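PDB 4EV1: anabena Tic22 from Anabaena sp., which probably acts as a chaperone in protein transport, as a thylakoid-linked member of the Tic22-like family. Local coordinates for residues P15-T20 / V80-L85; A137-P142 / D183-D188. One frame throughout, in Å; residues are numbered along the deposited sequence.

Contact 1 (P15-T20 / V80-L85); sequences PIYLVT and VTAVPL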
ATOM      1  N   PRO A  15      -6.177  -0.191  -3.221  1.00 25.69           N
ATOM      2  CA  PRO A  15      -5.787  -0.104  -4.635  1.00 25.60           C
ATOM      3  C   PRO A  15      -4.340   0.390  -4.809  1.00 24.81           C
ATOM      4  O   PRO A  15      -3.873   1.242  -4.074  1.00 24.02           O
ATOM      5  CB  PRO A  15      -6.780   0.895  -5.222  1.00 26.75           C
ATOM      6  CG  PRO A  15      -7.121   1.772  -4.122  1.00 26.41           C
ATOM      7  CD  PRO A  15      -6.944   0.990  -2.799  1.00 26.45           C
ATOM      8  N   ILE A  16      -3.656  -0.163  -5.803  1.00 23.84           N
ATOM      9  CA  ILE A  16      -2.321   0.213  -6.130  1.00 24.47           C
ATOM     10  C   ILE A  16      -2.430   0.755  -7.539  1.00 23.54           C
ATOM     11  O   ILE A  16      -3.148   0.192  -8.364  1.00 25.78           O
ATOM     12  CB  ILE A  16      -1.401  -1.027  -6.105  1.00 24.77           C
ATOM     13  CG1 ILE A  16      -1.418  -1.660  -4.701  1.00 26.82           C
ATOM     14  CG2 ILE A  16       0.042  -0.667  -6.586  1.00 25.67           C
ATOM     15  CD1 ILE A  16      -0.816  -0.836  -3.580  1.00 26.56           C
ATOM     16  N   TYR A  17      -1.742   1.834  -7.842  1.00 23.24           N
ATOM     17  CA  TYR A  17      -1.831   2.449  -9.205  1.00 22.11           C
ATOM     18  C   TYR A  17      -0.558   2.160 -10.035  1.00 22.13           C
ATOM     19  O   TYR A  17       0.529   2.459  -9.614  1.00 23.56           O
ATOM     20  CB  TYR A  17      -2.101   3.929  -9.029  1.00 22.54           C
ATOM     21  CG  TYR A  17      -3.339   4.155  -8.203  1.00 22.14           C
ATOM     22  CD1 TYR A  17      -4.593   3.932  -8.738  1.00 24.92           C
ATOM     23  CD2 TYR A  17      -3.261   4.534  -6.883  1.00 19.99           C
ATOM     24  CE1 TYR A  17      -5.736   4.113  -7.992  1.00 25.11           C
ATOM     25  CE2 TYR A  17      -4.418   4.702  -6.106  1.00 25.82           C
ATOM     26  CZ  TYR A  17      -5.666   4.471  -6.683  1.00 25.13           C
ATOM     27  OH  TYR A  17      -6.831   4.650  -5.955  1.00 25.70           O
ATOM     28  N   LEU A  18      -0.719   1.489 -11.166  1.00 20.87           N
ATOM     29  CA  LEU A  18       0.337   1.118 -12.042  1.00 22.54           C
ATOM     30  C   LEU A  18       0.287   2.021 -13.255  1.00 22.65           C
ATOM     31  O   LEU A  18      -0.802   2.512 -13.615  1.00 24.39           O
ATOM     32  CB  LEU A  18       0.174  -0.323 -12.474  1.00 23.55           C
ATOM     33  CG  LEU A  18       0.300  -1.387 -11.373  1.00 25.84           C
ATOM     34  CD1 LEU A  18       0.328  -2.768 -12.059  1.00 28.68           C
ATOM     35  CD2 LEU A  18       1.551  -1.160 -10.436  1.00 26.30           C
ATOM     36  N   VAL A  19       1.457   2.332 -13.791  1.00 21.96           N
ATOM     37  CA  VAL A  19       1.558   3.005 -15.081  1.00 22.15           C
ATOM     38  C   VAL A  19       1.624   1.942 -16.166  1.00 22.94           C
ATOM     39  O   VAL A  19       2.573   1.115 -16.228  1.00 21.92           O
ATOM     40  CB  VAL A  19       2.756   3.956 -15.160  1.00 21.87           C
ATOM     41  CG1 VAL A  19       2.902   4.524 -16.604  1.00 21.54           C
ATOM     42  CG2 VAL A  19       2.617   5.084 -14.179  1.00 21.00           C
ATOM     43  N   THR A  20       0.618   1.954 -17.033  1.00 22.43           N
ATOM     44  CA  THR A  20       0.401   0.843 -17.985  1.00 21.87           C
ATOM     45  C   THR A  20       0.048   1.317 -19.360  1.00 22.67           C
ATOM     46  O   THR A  20      -0.264   2.494 -19.517  1.00 22.92           O
ATOM     47  CB  THR A  20      -0.701  -0.113 -17.529  1.00 23.03           C
ATOM     48  OG1 THR A  20      -1.989   0.454 -17.759  1.00 24.72           O
ATOM     49  CG2 THR A  20      -0.590  -0.483 -16.046  1.00 19.31           C
ATOM     50  N   VAL A  80      -3.028   5.214 -16.071  1.00 23.97           N
ATOM     51  CA  VAL A  80      -2.992   4.622 -14.770  1.00 23.89           C
ATOM     52  C   VAL A  80      -4.028   3.500 -14.767  1.00 25.51           C
ATOM     53  O   VAL A  80      -5.178   3.729 -15.160  1.00 25.65           O
ATOM     54  CB  VAL A  80      -3.368   5.632 -13.676  1.00 23.96           C
ATOM     55  CG1 VAL A  80      -3.346   4.945 -12.260  1.00 23.10           C
ATOM     56  CG2 VAL A  80      -2.412   6.820 -13.675  1.00 23.65           C
ATOM     57  N   THR A  81      -3.625   2.316 -14.290  1.00 23.96           N
ATOM     58  CA  THR A  81      -4.508   1.199 -14.010  1.00 23.86           C
ATOM     59  C   THR A  81      -4.507   0.930 -12.502  1.00 23.92           C
ATOM     60  O   THR A  81      -3.440   0.860 -11.871  1.00 25.19           O
ATOM     61  CB  THR A  81      -4.053  -0.029 -14.815  1.00 22.26           C
ATOM     62  OG1 THR A  81      -4.142   0.299 -16.219  1.00 23.96           O
ATOM     63  CG2 THR A  81      -4.890  -1.241 -14.501  1.00 23.77           C
ATOM     64  N   ALA A  82      -5.688   0.772 -11.939  1.00 23.98           N
ATOM     65  CA  ALA A  82      -5.877   0.454 -10.526  1.00 24.09           C
ATOM     66  C   ALA A  82      -5.932  -1.095 -10.330  1.00 23.91           C
ATOM     67  O   ALA A  82      -6.690  -1.790 -11.016  1.00 24.71           O
ATOM     68  CB  ALA A  82      -7.159   1.122 -10.049  1.00 23.31           C
ATOM     69  N   VAL A  83      -5.044  -1.622  -9.497  1.00 23.83           N
ATOM     70  CA  VAL A  83      -4.953  -3.070  -9.209  1.00 24.37           C
ATOM     71  C   VAL A  83      -5.100  -3.272  -7.661  1.00 24.78           C
ATOM     72  O   VAL A  83      -4.435  -2.586  -6.869  1.00 26.76           O
ATOM     73  CB  VAL A  83      -3.581  -3.629  -9.708  1.00 24.81           C
ATOM     74  CG1 VAL A  83      -3.448  -5.205  -9.514  1.00 24.68           C
ATOM     75  CG2 VAL A  83      -3.305  -3.168 -11.212  1.00 26.02           C
ATOM     76  N   PRO A  84      -5.927  -4.217  -7.225  1.00 23.58           N
ATOM     77  CA  PRO A  84      -5.967  -4.493  -5.820  1.00 24.39           C
ATOM     78  C   PRO A  84      -4.597  -5.012  -5.319  1.00 22.77           C
ATOM     79  O   PRO A  84      -3.930  -5.777  -5.984  1.00 22.98           O
ATOM     80  CB  PRO A  84      -7.059  -5.579  -5.687  1.00 25.16           C
ATOM     81  CG  PRO A  84      -7.662  -5.759  -6.997  1.00 25.17           C
ATOM     82  CD  PRO A  84      -6.812  -5.106  -8.003  1.00 25.56           C
ATOM     83  N   LEU A  85      -4.191  -4.594  -4.144  1.00 23.35           N
ATOM     84  CA  LEU A  85      -2.879  -4.983  -3.617  1.00 23.13           C
ATOM     85  C   LEU A  85      -2.708  -6.477  -3.452  1.00 23.15           C
ATOM     86  O   LEU A  85      -1.618  -6.987  -3.708  1.00 23.69           O
ATOM     87  CB  LEU A  85      -2.591  -4.270  -2.309  1.00 23.75           C
ATOM     88  CG  LEU A  85      -1.317  -4.617  -1.547  1.00 23.14           C
ATOM     89  CD1 LEU A  85      -0.044  -4.309  -2.369  1.00 25.44           C
ATOM     90  CD2 LEU A  85      -1.346  -3.778  -0.285  1.00 26.99           C
TER
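Y17 meets V80 and A82 obliquely. V80 CG1 comes to 3.6 Å from Y17 CB, at the root of the side chain, while A82 CB sits farther out, 3.9 Å from Y17 CE1. The first torsion puts CG beside the backbone N, anti to the carbonyl carbon (chi1 -56°), and the phenol OH at the far end of the ring is hydrogen-bonded to S215 of helix 213-220.

On the face that bears I16, L18, T81 and V83, branched apolar chains meet. L18 CD1 touches V83 CG2 methyl to methyl at 3.8 Å, the two side chains passing obliquely. I16 turns instead to L85, just beyond the end of strand 80-84: its CG1 is 3.7 Å from L85 CB, and its CD1 reaches L85 CD1. L85 opens helix 85-94, with P84 at the N-cap, so this pair joins the start of strand 15-20 to the first turn of the helix. At the other end T20 and T81 cross at about a right angle and bring their hydroxyls together, OG1 to OG1, at 2.7 Å. T20 OG1 stands between its own backbone N and carbonyl carbon (chi1 77°), on the side where T81 lies.

Between the two faces the strands run antiparallel, with I16 facing V83 and L18 facing T81 in two hydrogen-bonded pairs. The bond from L18 N to T81 O is 2.9 Å long and nearly straight, at 176°.

The chemistry divides the work: reciprocal hydrogen bonds between peptide groups fix the register, and apolar side chains make most of the contacts on both faces, the polar exceptions being the paired threonine hydroxyls at one end and the bond from Y17 OH to S215.

Contact 2 (A137-P142 / D183-D188); sequences AVRFAP and DIQVLD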
ATOM      1  N   ALA A 137      -2.038   2.989  13.232  1.00 29.79           N
ATOM      2  CA  ALA A 137      -3.022   2.268  14.025  1.00 30.19           C
ATOM      3  C   ALA A 137      -3.177   2.992  15.346  1.00 31.39           C
ATOM      4  O   ALA A 137      -2.170   3.365  15.989  1.00 31.55           O
ATOM      5  CB  ALA A 137      -2.581   0.807  14.239  1.00 30.51           C
ATOM      6  N   VAL A 138      -4.429   3.207  15.737  1.00 31.61           N
ATOM      7  CA  VAL A 138      -4.725   3.911  16.975  1.00 32.58           C
ATOM      8  C   VAL A 138      -4.697   2.957  18.159  1.00 33.77           C
ATOM      9  O   VAL A 138      -5.242   1.866  18.087  1.00 32.55           O
ATOM     10  CB  VAL A 138      -6.068   4.615  16.888  1.00 32.42           C
ATOM     11  CG1 VAL A 138      -6.481   5.243  18.260  1.00 33.20           C
ATOM     12  CG2 VAL A 138      -5.972   5.663  15.797  1.00 33.56           C
ATOM     13  N   ARG A 139      -4.051   3.382  19.237  1.00 35.29           N
ATOM     14  CA  ARG A 139      -3.955   2.544  20.434  1.00 37.59           C
ATOM     15  C   ARG A 139      -4.522   3.304  21.586  1.00 38.23           C
ATOM     16  O   ARG A 139      -4.450   4.533  21.614  1.00 39.24           O
ATOM     17  CB  ARG A 139      -2.510   2.204  20.758  1.00 38.37           C
ATOM     18  CG  ARG A 139      -1.738   1.543  19.642  1.00 38.52           C
ATOM     19  CD  ARG A 139      -0.371   1.150  20.137  1.00 39.49           C
ATOM     20  NE  ARG A 139       0.531   2.287  20.253  1.00 41.74           N
ATOM     21  CZ  ARG A 139       1.856   2.190  20.356  1.00 43.54           C
ATOM     22  NH1 ARG A 139       2.455   1.004  20.359  1.00 42.35           N
ATOM     23  NH2 ARG A 139       2.587   3.297  20.443  1.00 45.15           N
ATOM     24  N   PHE A 140      -5.080   2.573  22.540  1.00 39.60           N
ATOM     25  CA  PHE A 140      -5.565   3.172  23.784  1.00 40.74           C
ATOM     26  C   PHE A 140      -4.427   3.896  24.552  1.00 41.73           C
ATOM     27  O   PHE A 140      -4.653   4.941  25.187  1.00 41.05           O
ATOM     28  CB  PHE A 140      -6.222   2.101  24.667  1.00 41.67           C
ATOM     29  CG  PHE A 140      -7.540   1.582  24.131  1.00 41.80           C
ATOM     30  CD1 PHE A 140      -8.674   2.395  24.131  1.00 45.04           C
ATOM     31  CD2 PHE A 140      -7.646   0.313  23.618  1.00 41.74           C
ATOM     32  CE1 PHE A 140      -9.881   1.939  23.606  1.00 44.33           C
ATOM     33  CE2 PHE A 140      -8.853  -0.149  23.101  1.00 42.65           C
ATOM     34  CZ  PHE A 140      -9.965   0.652  23.103  1.00 42.47           C
ATOM     35  N   ALA A 141      -3.226   3.328  24.490  1.00 42.06           N
ATOM     36  CA  ALA A 141      -2.020   3.926  25.066  1.00 43.93           C
ATOM     37  C   ALA A 141      -0.833   3.165  24.495  1.00 44.88           C
ATOM     38  O   ALA A 141      -1.011   2.050  24.017  1.00 43.70           O
ATOM     39  CB  ALA A 141      -2.034   3.835  26.620  1.00 45.05           C
ATOM     40  N   PRO A 142       0.377   3.757  24.523  1.00 46.97           N
ATOM     41  CA  PRO A 142       1.561   3.097  23.947  1.00 48.38           C
ATOM     42  C   PRO A 142       1.732   1.636  24.371  1.00 49.90           C
ATOM     43  O   PRO A 142       2.189   0.812  23.586  1.00 50.08           O
ATOM     44  CB  PRO A 142       2.728   3.948  24.459  1.00 49.20           C
ATOM     45  CG  PRO A 142       2.136   5.316  24.657  1.00 49.31           C
ATOM     46  CD  PRO A 142       0.695   5.087  25.072  1.00 48.02           C
ATOM     47  N   ASP A 183      -2.785   7.045  21.390  1.00 40.74           N
ATOM     48  CA  ASP A 183      -1.858   7.520  20.381  1.00 39.36           C
ATOM     49  C   ASP A 183      -1.984   6.745  19.080  1.00 37.94           C
ATOM     50  O   ASP A 183      -2.745   5.771  18.989  1.00 36.44           O
ATOM     51  CB  ASP A 183      -0.422   7.475  20.898  1.00 39.29           C
ATOM     52  CG  ASP A 183       0.167   6.088  20.897  1.00 40.80           C
ATOM     53  OD1 ASP A 183      -0.583   5.097  20.845  1.00 42.22           O
ATOM     54  OD2 ASP A 183       1.408   5.978  20.956  1.00 43.00           O
ATOM     55  N   ILE A 184      -1.227   7.197  18.087  1.00 37.00           N
ATOM     56  CA  ILE A 184      -1.150   6.501  16.806  1.00 35.68           C
ATOM     57  C   ILE A 184       0.203   5.803  16.716  1.00 35.93           C
ATOM     58  O   ILE A 184       1.224   6.462  16.820  1.00 36.30           O
ATOM     59  CB  ILE A 184      -1.276   7.481  15.634  1.00 35.63           C
ATOM     60  CG1 ILE A 184      -2.562   8.302  15.759  1.00 35.17           C
ATOM     61  CG2 ILE A 184      -1.235   6.698  14.293  1.00 32.50           C
ATOM     62  CD1 ILE A 184      -2.717   9.412  14.691  1.00 35.60           C
ATOM     63  N   GLN A 185       0.204   4.484  16.507  1.00 35.73           N
ATOM     64  CA  GLN A 185       1.426   3.736  16.203  1.00 36.02           C
ATOM     65  C   GLN A 185       1.749   3.734  14.704  1.00 35.11           C
ATOM     66  O   GLN A 185       0.881   3.483  13.855  1.00 32.13           O
ATOM     67  CB  GLN A 185       1.305   2.282  16.645  1.00 36.60           C
ATOM     68  CG  GLN A 185       2.622   1.534  16.697  1.00 38.35           C
ATOM     69  CD  GLN A 185       2.464   0.057  16.992  1.00 41.03           C
ATOM     70  OE1 GLN A 185       1.369  -0.488  16.933  1.00 45.07           O
ATOM     71  NE2 GLN A 185       3.569  -0.603  17.320  1.00 44.32           N
ATOM     72  N   VAL A 186       3.018   3.994  14.400  1.00 34.55           N
ATOM     73  CA  VAL A 186       3.504   3.867  13.042  1.00 34.44           C
ATOM     74  C   VAL A 186       3.899   2.411  12.754  1.00 34.00           C
ATOM     75  O   VAL A 186       4.694   1.791  13.483  1.00 34.58           O
ATOM     76  CB  VAL A 186       4.666   4.800  12.766  1.00 34.71           C
ATOM     77  CG1 VAL A 186       5.114   4.633  11.320  1.00 33.87           C
ATOM     78  CG2 VAL A 186       4.216   6.196  13.021  1.00 36.87           C
ATOM     79  N   LEU A 187       3.280   1.855  11.717  1.00 31.94           N
ATOM     80  CA  LEU A 187       3.570   0.513  11.239  1.00 31.91           C
ATOM     81  C   LEU A 187       4.014   0.638   9.778  1.00 31.50           C
ATOM     82  O   LEU A 187       4.035   1.722   9.221  1.00 28.47           O
ATOM     83  CB  LEU A 187       2.322  -0.371  11.315  1.00 31.21           C
ATOM     84  CG  LEU A 187       1.706  -0.562  12.713  1.00 33.76           C
ATOM     85  CD1 LEU A 187       0.273  -1.052  12.622  1.00 33.26           C
ATOM     86  CD2 LEU A 187       2.578  -1.509  13.560  1.00 36.36           C
ATOM     87  N   ASP A 188       4.393  -0.470   9.185  1.00 32.64           N
ATOM     88  CA  ASP A 188       4.554  -0.522   7.742  1.00 33.76           C
ATOM     89  C   ASP A 188       3.994  -1.804   7.186  1.00 32.18           C
ATOM     90  O   ASP A 188       3.851  -2.790   7.902  1.00 32.46           O
ATOM     91  CB  ASP A 188       6.002  -0.300   7.305  1.00 35.14           C
ATOM     92  CG  ASP A 188       6.906  -1.372   7.752  1.00 38.58           C
ATOM     93  OD1 ASP A 188       6.639  -2.529   7.433  1.00 44.34           O
ATOM     94  OD2 ASP A 188       7.931  -1.061   8.402  1.00 47.93           O
TER
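R139 and D183 form a side-on, two-pronged salt bridge across the strand pair. NE of R139 reaches D183 OD1 at 3.1 Å and NH2 of R139 reaches D183 OD2 at 3.0 Å, each oxygen accepting through its syn lone pair. The guanidinium and carboxylate planes lie only 2° apart, an almost flat pairing. D183 presents its carboxylate by holding CG between its backbone N and carbonyl carbon (chi1 77°).

Stacking fixes the arginine further. The Q185 side chain, extended beyond CG, lies across one face of the guanidinium, with CB over the centre and Q185 CD 3.5 Å from R139 NH1; the amide plane is tilted by just 15°. On the opposite face P142 O sits 3.2 Å above the guanidinium plane, toward its rim. Q185 OE1 accepts a hydrogen bond from Y146 OH, which helps hold the amide in place.

Main-chain bonding is that of an antiparallel ladder, in which A137 with Q185 and R139 with D183 form hydrogen-bonded pairs; Q185 N to A137 O is short, at 2.7 Å. Apolar contact is sparser: A137 CB meets L187 CD1 at 3.8 Å, whereas V138 CG2 and I184 CG1 remain 4.3 Å apart.

The two faces of this pair differ in what they meet. V138 and I184 pack on helix 165-175, with I184 also touching helix 110-121, while A137 and L187 rest on L161 of strand 156-162; beyond them D188 caps G191 N at the start of helix 189-198.

How the contacts relate
From the N terminus, strand 15-20 opens the first loop, and the chain passes through strand 43-48 and helices 51-63 and 69-75 before contact 1 closes it. Helix 85-94, strand 102-107 and helix 110-121 follow, and only then does strand 134-139 open the loop that contact 2 closes after strand 156-162 and helix 165-175. The two loops are thus in series, neither nested nor crossed. The centres of contacts 1 and 2 are about 28 Å apart, on opposite sides of the chain's centre. In both, the returning strand leads directly into a helix, 85-94 or 189-198. Late in the chain, helix 213-220 comes back to pack against contact 1.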